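Local coordinates for cellulose 1,4-beta-cellobiosidase (Clostridium thermocellum, PDB 3ZQX), which is a carbohydrate-binding module of family 3b, whose members typically bind cellulose, from a cellulosomal enzyme that releases cellobiose from cellulose, at residues K4-C9 / K22-N27; L40-T45 / Y115-T120. The protein carries 1 engineered substitution. All coordinates share one frame; numbering follows the deposited sequence.

Contact 1 (K4-C9 / K22-N27); sequences KVQYLC and KFNIVN
Lys4 to Leu8 pair with Val26 back to Lys22 as the two arms of an antiparallel beta hairpin, strands 3-9 and 15-27, in one sheet of the domain. The segment axes come within 4.6 Å. Six backbone hydrogen bonds join three hydrogen-bonded pairs, Lys4 with Val26, Gln6 with Asn24 and Leu8 with Lys22; Gln6 N to Asn24 O, at 2.8 Å, is the straightest of them (174° at the hydrogen). Between them lie the non-hydrogen-bonded pairs Val5 with Ile25 and Tyr7 with Phe23, where CA-H...O contacts such as Phe23 CA to Gln6 O at 3.2 Å add to the ladder.

The face of Lys4, Gln6, Leu8, Lys22, Asn24 and Val26 is mixed, polar and aliphatic. On it Gln6 and Asn24 run side by side with their amides turned 60° apart. Asn24 CG stands anti to the backbone N (chi1 -180°), and ND2 reaches Gln6 OE1 at 3.0 Å; the acceptor lies close to the Asn24 amide plane, whereas the donor sits above the Gln6 carbonyl plane. Each amide has a second tie, Asn24 ND2 to Gln93 and Gln6 NE2 to Asp126. Asp126 also forms a salt bridge with Lys4, whose extended chain lies along Val26, CE to CB 3.9 Å. At the other end Leu8 CD1 rests on Lys22 CG at 3.9 Å, while the Lys22 amine goes off to Glu96.

Val5, Tyr7, Phe23 and Ile25 point to the opposite, buried face. Tyr7 CD1 and Phe23 CE1 approach to 4.3 Å, Phe23 stacks on Phe99, and Val5 and Phe23 meet Leu40 of strand 38-43. This aromatic and aliphatic inner face packs against the second sheet of the CBM3 beta-sandwich.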
loop_
_atom_site.group_PDB
_atom_site.type_symbol
_atom_site.label_atom_id
_atom_site.label_comp_id
_atom_site.label_asym_id
_atom_site.label_seq_id
_atom_site.Cartn_x
_atom_site.Cartn_y
_atom_site.Cartn_z
ATOM N N LYS A 4 8.987 -6.575 -4.889
ATOM C CA LYS A 4 7.681 -7.168 -4.614
ATOM C C LYS A 4 7.113 -6.586 -3.325
ATOM O O LYS A 4 7.836 -5.949 -2.554
ATOM C CB LYS A 4 7.782 -8.691 -4.483
ATOM C CG LYS A 4 8.580 -9.164 -3.270
ATOM C CD LYS A 4 8.633 -10.684 -3.189
ATOM C CE LYS A 4 9.391 -11.138 -1.954
ATOM N NZ LYS A 4 9.496 -12.629 -1.848
ATOM N N VAL A 5 5.819 -6.817 -3.090
ATOM C CA VAL A 5 5.149 -6.389 -1.872
ATOM C C VAL A 5 4.678 -7.577 -1.077
ATOM O O VAL A 5 4.089 -8.510 -1.630
ATOM C CB VAL A 5 3.894 -5.536 -2.179
ATOM C CG1 VAL A 5 3.143 -5.195 -0.895
ATOM C CG2 VAL A 5 4.276 -4.281 -2.933
ATOM N N GLN A 6 4.920 -7.510 0.228
ATOM C CA GLN A 6 4.249 -8.374 1.186
ATOM C C GLN A 6 3.243 -7.547 1.968
ATOM O O GLN A 6 3.423 -6.338 2.164
ATOM C CB GLN A 6 5.240 -8.995 2.156
ATOM C CG GLN A 6 6.389 -9.673 1.471
ATOM C CD GLN A 6 7.246 -10.426 2.447
ATOM O OE1 GLN A 6 7.630 -9.898 3.494
ATOM N NE2 GLN A 6 7.528 -11.684 2.130
ATOM N N TYR A 7 2.171 -8.201 2.403
ATOM C CA TYR A 7 1.062 -7.556 3.088
ATOM C C TYR A 7 0.618 -8.404 4.256
ATOM O O TYR A 7 0.746 -9.627 4.239
ATOM C CB TYR A 7 -0.100 -7.424 2.105
ATOM C CG TYR A 7 -1.507 -7.198 2.639
ATOM C CD1 TYR A 7 -1.971 -5.926 2.934
ATOM C CD2 TYR A 7 -2.403 -8.257 2.763
ATOM C CE1 TYR A 7 -3.274 -5.715 3.367
ATOM C CE2 TYR A 7 -3.704 -8.055 3.199
ATOM C CZ TYR A 7 -4.142 -6.782 3.488
ATOM O OH TYR A 7 -5.445 -6.603 3.907
ATOM N N LEU A 8 0.085 -7.728 5.265
ATOM C CA LEU A 8 -0.757 -8.366 6.261
ATOM C C LEU A 8 -1.853 -7.386 6.658
ATOM O O LEU A 8 -1.701 -6.164 6.540
ATOM C CB LEU A 8 0.042 -8.850 7.475
ATOM C CG LEU A 8 0.719 -7.812 8.374
ATOM C CD1 LEU A 8 -0.254 -7.225 9.379
ATOM C CD2 LEU A 8 1.909 -8.432 9.092
ATOM N N CYS A 9 -2.965 -7.943 7.115
ATOM C CA CYS A 9 -4.141 -7.189 7.513
ATOM C C CYS A 9 -4.244 -7.166 9.031
ATOM O O CYS A 9 -4.128 -8.201 9.676
ATOM C CB CYS A 9 -5.386 -7.860 6.942
ATOM S SG CYS A 9 -6.921 -7.025 7.326
ATOM N N LYS A 22 -0.154 -3.741 7.124
ATOM C CA LYS A 22 1.240 -3.406 6.894
ATOM C C LYS A 22 1.655 -3.854 5.513
ATOM O O LYS A 22 1.145 -4.846 4.992
ATOM C CB LYS A 22 2.159 -4.075 7.922
ATOM C CG LYS A 22 1.777 -3.842 9.377
ATOM C CD LYS A 22 2.810 -4.425 10.331
ATOM C CE LYS A 22 2.399 -4.216 11.778
ATOM N NZ LYS A 22 3.480 -4.638 12.714
ATOM N N PHE A 23 2.612 -3.121 4.949
ATOM C CA PHE A 23 3.295 -3.515 3.724
ATOM C C PHE A 23 4.768 -3.772 4.027
ATOM O O PHE A 23 5.294 -3.329 5.045
ATOM C CB PHE A 23 3.267 -2.413 2.653
ATOM C CG PHE A 23 1.901 -1.868 2.346
ATOM C CD1 PHE A 23 0.887 -2.689 1.887
ATOM C CD2 PHE A 23 1.641 -0.514 2.482
ATOM C CE1 PHE A 23 -0.371 -2.166 1.592
ATOM C CE2 PHE A 23 0.395 0.012 2.190
ATOM C CZ PHE A 23 -0.608 -0.817 1.741
ATOM N N ASN A 24 5.423 -4.524 3.152
ATOM C CA ASN A 24 6.872 -4.628 3.163
ATOM C C ASN A 24 7.300 -4.696 1.713
ATOM O O ASN A 24 6.824 -5.572 0.992
ATOM C CB ASN A 24 7.281 -5.897 3.917
ATOM C CG ASN A 24 8.777 -6.093 3.992
ATOM O OD1 ASN A 24 9.548 -5.127 3.994
ATOM N ND2 ASN A 24 9.202 -7.354 4.053
ATOM N N ILE A 25 8.199 -3.813 1.283
ATOM C CA ILE A 25 8.693 -3.855 -0.086
ATOM C C ILE A 25 10.054 -4.526 -0.080
ATOM O O ILE A 25 10.972 -4.071 0.596
ATOM C CB ILE A 25 8.783 -2.453 -0.716
ATOM C CG1 ILE A 25 7.387 -1.825 -0.797
ATOM C CG2 ILE A 25 9.425 -2.540 -2.100
ATOM C CD1 ILE A 25 7.399 -0.366 -1.188
ATOM N N VAL A 26 10.169 -5.621 -0.826
ATOM C CA VAL A 26 11.379 -6.437 -0.825
ATOM C C VAL A 26 12.012 -6.374 -2.203
ATOM O O VAL A 26 11.333 -6.599 -3.203
ATOM C CB VAL A 26 11.048 -7.903 -0.479
ATOM C CG1 VAL A 26 12.318 -8.732 -0.445
ATOM C CG2 VAL A 26 10.315 -7.992 0.860
ATOM N N ASN A 27 13.305 -6.053 -2.268
ATOM C CA ASN A 27 13.976 -5.996 -3.552
ATOM C C ASN A 27 14.648 -7.338 -3.763
ATOM O O ASN A 27 15.736 -7.593 -3.244
ATOM C CB ASN A 27 15.016 -4.876 -3.502
ATOM C CG ASN A 27 15.645 -4.622 -4.839
ATOM O OD1 ASN A 27 15.492 -5.415 -5.765
ATOM N ND2 ASN A 27 16.357 -3.507 -4.959
#

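Contact 2 (L40-T45 / Y115-T120); sequences LRYYFT and YSFDPT. With CA (calcium ion), chain B.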
loop_
_atom_site.group_PDB
_atom_site.type_symbol
_atom_site.label_atom_id
_atom_site.label_comp_id
_atom_site.label_asym_id
_atom_site.label_seq_id
_atom_site.Cartn_x
_atom_site.Cartn_y
_atom_site.Cartn_z
ATOM N N LEU A 40 3.589 2.464 -5.047
ATOM C CA LEU A 40 2.783 1.369 -4.508
ATOM C C LEU A 40 1.309 1.769 -4.517
ATOM O O LEU A 40 0.980 2.915 -4.204
ATOM C CB LEU A 40 3.237 1.058 -3.075
ATOM C CG LEU A 40 2.460 0.006 -2.272
ATOM C CD1 LEU A 40 3.351 -0.672 -1.232
ATOM C CD2 LEU A 40 1.230 0.597 -1.608
ATOM N N ARG A 41 0.421 0.835 -4.872
ATOM C CA ARG A 41 -1.018 1.108 -4.794
ATOM C C ARG A 41 -1.783 0.011 -4.070
ATOM O O ARG A 41 -1.609 -1.183 -4.344
ATOM C CB ARG A 41 -1.619 1.337 -6.186
ATOM C CG ARG A 41 -1.069 2.582 -6.848
ATOM C CD ARG A 41 -1.626 2.815 -8.245
ATOM N NE ARG A 41 -1.088 4.078 -8.753
ATOM C CZ ARG A 41 -1.201 4.507 -10.004
ATOM N NH1 ARG A 41 -1.815 3.765 -10.910
ATOM N NH2 ARG A 41 -0.680 5.679 -10.346
ATOM N N TYR A 42 -2.619 0.453 -3.130
ATOM C CA TYR A 42 -3.557 -0.387 -2.396
ATOM C C TYR A 42 -4.964 0.033 -2.804
ATOM O O TYR A 42 -5.361 1.181 -2.595
ATOM C CB TYR A 42 -3.356 -0.198 -0.878
ATOM C CG TYR A 42 -4.362 -0.946 -0.015
ATOM C CD1 TYR A 42 -5.600 -0.396 0.285
ATOM C CD2 TYR A 42 -4.069 -2.211 0.492
ATOM C CE1 TYR A 42 -6.520 -1.083 1.064
ATOM C CE2 TYR A 42 -4.982 -2.906 1.261
ATOM C CZ TYR A 42 -6.205 -2.343 1.552
ATOM O OH TYR A 42 -7.093 -3.065 2.321
ATOM N N TYR A 43 -5.695 -0.897 -3.412
ATOM C CA TYR A 43 -6.972 -0.602 -4.059
ATOM C C TYR A 43 -8.142 -0.773 -3.112
ATOM O O TYR A 43 -8.293 -1.818 -2.476
ATOM C CB TYR A 43 -7.143 -1.497 -5.296
ATOM C CG TYR A 43 -6.043 -1.268 -6.302
ATOM C CD1 TYR A 43 -6.132 -0.237 -7.223
ATOM C CD2 TYR A 43 -4.877 -2.037 -6.285
ATOM C CE1 TYR A 43 -5.109 0.009 -8.126
ATOM C CE2 TYR A 43 -3.847 -1.802 -7.181
ATOM C CZ TYR A 43 -3.968 -0.782 -8.099
ATOM O OH TYR A 43 -2.930 -0.559 -8.972
ATOM N N PHE A 44 -8.962 0.270 -3.003
ATOM C CA PHE A 44 -10.150 0.213 -2.179
ATOM C C PHE A 44 -11.175 1.174 -2.733
ATOM O O PHE A 44 -10.822 2.183 -3.347
ATOM C CB PHE A 44 -9.819 0.540 -0.708
ATOM C CG PHE A 44 -9.545 2.001 -0.431
ATOM C CD1 PHE A 44 -8.309 2.570 -0.699
ATOM C CD2 PHE A 44 -10.535 2.799 0.125
ATOM C CE1 PHE A 44 -8.067 3.908 -0.422
ATOM C CE2 PHE A 44 -10.305 4.145 0.403
ATOM C CZ PHE A 44 -9.058 4.695 0.144
ATOM N N THR A 45 -12.441 0.862 -2.496
ATOM C CA THR A 45 -13.528 1.718 -2.937
ATOM C C THR A 45 -13.906 2.670 -1.817
ATOM O O THR A 45 -14.098 2.257 -0.668
ATOM C CB THR A 45 -14.757 0.894 -3.326
ATOM O OG1 THR A 45 -15.030 -0.046 -2.286
ATOM C CG2 THR A 45 -14.524 0.155 -4.641
ATOM N N TYR A 115 -10.718 -4.180 -3.297
ATOM C CA TYR A 115 -9.939 -5.174 -4.020
ATOM C C TYR A 115 -8.733 -5.688 -3.235
ATOM O O TYR A 115 -8.445 -6.887 -3.247
ATOM C CB TYR A 115 -9.496 -4.576 -5.348
ATOM C CG TYR A 115 -8.586 -5.425 -6.196
ATOM C CD1 TYR A 115 -9.104 -6.375 -7.063
ATOM C CD2 TYR A 115 -7.210 -5.227 -6.190
ATOM C CE1 TYR A 115 -8.269 -7.125 -7.874
ATOM C CE2 TYR A 115 -6.371 -5.965 -7.002
ATOM C CZ TYR A 115 -6.907 -6.915 -7.841
ATOM O OH TYR A 115 -6.099 -7.673 -8.662
ATOM N N SER A 116 -8.015 -4.797 -2.555
ATOM C CA SER A 116 -6.778 -5.201 -1.890
ATOM C C SER A 116 -6.963 -5.736 -0.471
ATOM O O SER A 116 -5.992 -6.160 0.145
ATOM C CB SER A 116 -5.755 -4.060 -1.875
ATOM O OG SER A 116 -5.405 -3.650 -3.190
ATOM N N PHE A 117 -8.182 -5.723 0.051
ATOM C CA PHE A 117 -8.442 -6.202 1.414
ATOM C C PHE A 117 -8.443 -7.724 1.480
ATOM O O PHE A 117 -9.160 -8.365 0.722
ATOM C CB PHE A 117 -9.811 -5.668 1.831
ATOM C CG PHE A 117 -10.333 -6.174 3.158
ATOM C CD1 PHE A 117 -9.671 -5.907 4.349
ATOM C CD2 PHE A 117 -11.558 -6.831 3.214
ATOM C CE1 PHE A 117 -10.187 -6.330 5.559
ATOM C CE2 PHE A 117 -12.081 -7.249 4.417
ATOM C CZ PHE A 117 -11.398 -6.998 5.594
ATOM N N ASP A 118 -7.619 -8.313 2.344
ATOM C CA ASP A 118 -7.678 -9.748 2.608
ATOM C C ASP A 118 -7.508 -10.046 4.085
ATOM O O ASP A 118 -6.377 -10.125 4.561
ATOM C CB ASP A 118 -6.699 -10.555 1.767
ATOM C CG ASP A 118 -6.961 -12.047 1.855
ATOM O OD1 ASP A 118 -7.643 -12.480 2.811
ATOM O OD2 ASP A 118 -6.484 -12.785 0.967
ATOM N N PRO A 119 -8.613 -10.129 4.825
ATOM C CA PRO A 119 -8.533 -10.305 6.276
ATOM C C PRO A 119 -7.966 -11.657 6.701
ATOM O O PRO A 119 -7.708 -11.852 7.895
ATOM C CB PRO A 119 -9.984 -10.138 6.728
ATOM C CG PRO A 119 -10.785 -10.586 5.564
ATOM C CD PRO A 119 -10.007 -10.143 4.345
ATOM N N THR A 120 -7.845 -12.602 5.776
ATOM C CA THR A 120 -7.270 -13.895 6.116
ATOM C C THR A 120 -5.750 -13.872 6.210
ATOM O O THR A 120 -5.158 -14.845 6.696
ATOM C CB THR A 120 -7.682 -15.012 5.127
ATOM O OG1 THR A 120 -7.001 -14.850 3.879
ATOM C CG2 THR A 120 -9.192 -15.034 4.918
HETATM CA CA CA B . -14.967 0.210 0.279
HETATM O O HOH W 1 -13.305 0.899 2.041
#
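Beside the calcium site, loop 115-120 is held by Ser116 and Tyr43 to the end of strand 38-43, which runs on into that site at Thr45. The grip has two points. Tyr43 N donates to Ser116 OG at 2.8 Å (157° at the hydrogen), and Ser116 N donates to Tyr43 O at 3.0 Å, so one serine meets both backbone polar groups of one residue. With OG anti to its own carbonyl carbon (chi1 -60°), the hydroxyl faces the strand and is also bonded to the carbonyl of Lys129.

Aromatic rings flank these bonds. Ser116 CB sits over one face of the Tyr42 ring, toward its rim, in a CH-pi contact 3.6 Å from the centroid. Beyond it, Tyr42 OH comes to 3.5 Å from Phe117 CA. On the other flank Tyr43 and Tyr115 run side by side, Tyr43 CB touching Tyr115 CD2 at 3.8 Å with the ring planes nearly perpendicular; their hydroxyls bond to Thr131 and Thr142.

Thr45 chelates the calcium ion through O at 2.4 Å and OG1 at 2.6 Å, and a water joins them. Glu47, Asp110, Asn113 and Asp114 complete the site. Because Asn113 and Asp114 immediately precede Tyr115, the two Ser116-Tyr43 hydrogen bonds and the metal join the same loop to the strand end; this is the calcium site of a CBM3 beta-sandwich.

In the fold
Both segments of contact 1 precede those of contact 2 in the sequence, and the centres are about 12 Å apart. Strands 3-9 and 15-27 belong to one antiparallel sheet and strand 38-43 to another; Tyr7 and Phe23 meet Tyr42 between them, making the sandwich interior common to both contacts. Loop 115-120 spans from one sheet to the other: Ser116 holds strand 38-43, while Asp118 N lies 3.2 Å from Tyr7 OH, a probable hydrogen bond, and Phe117 and Pro119 pack against Cys9 SG. The hairpin is thus linked, through this loop, to the calcium-bearing end of the module.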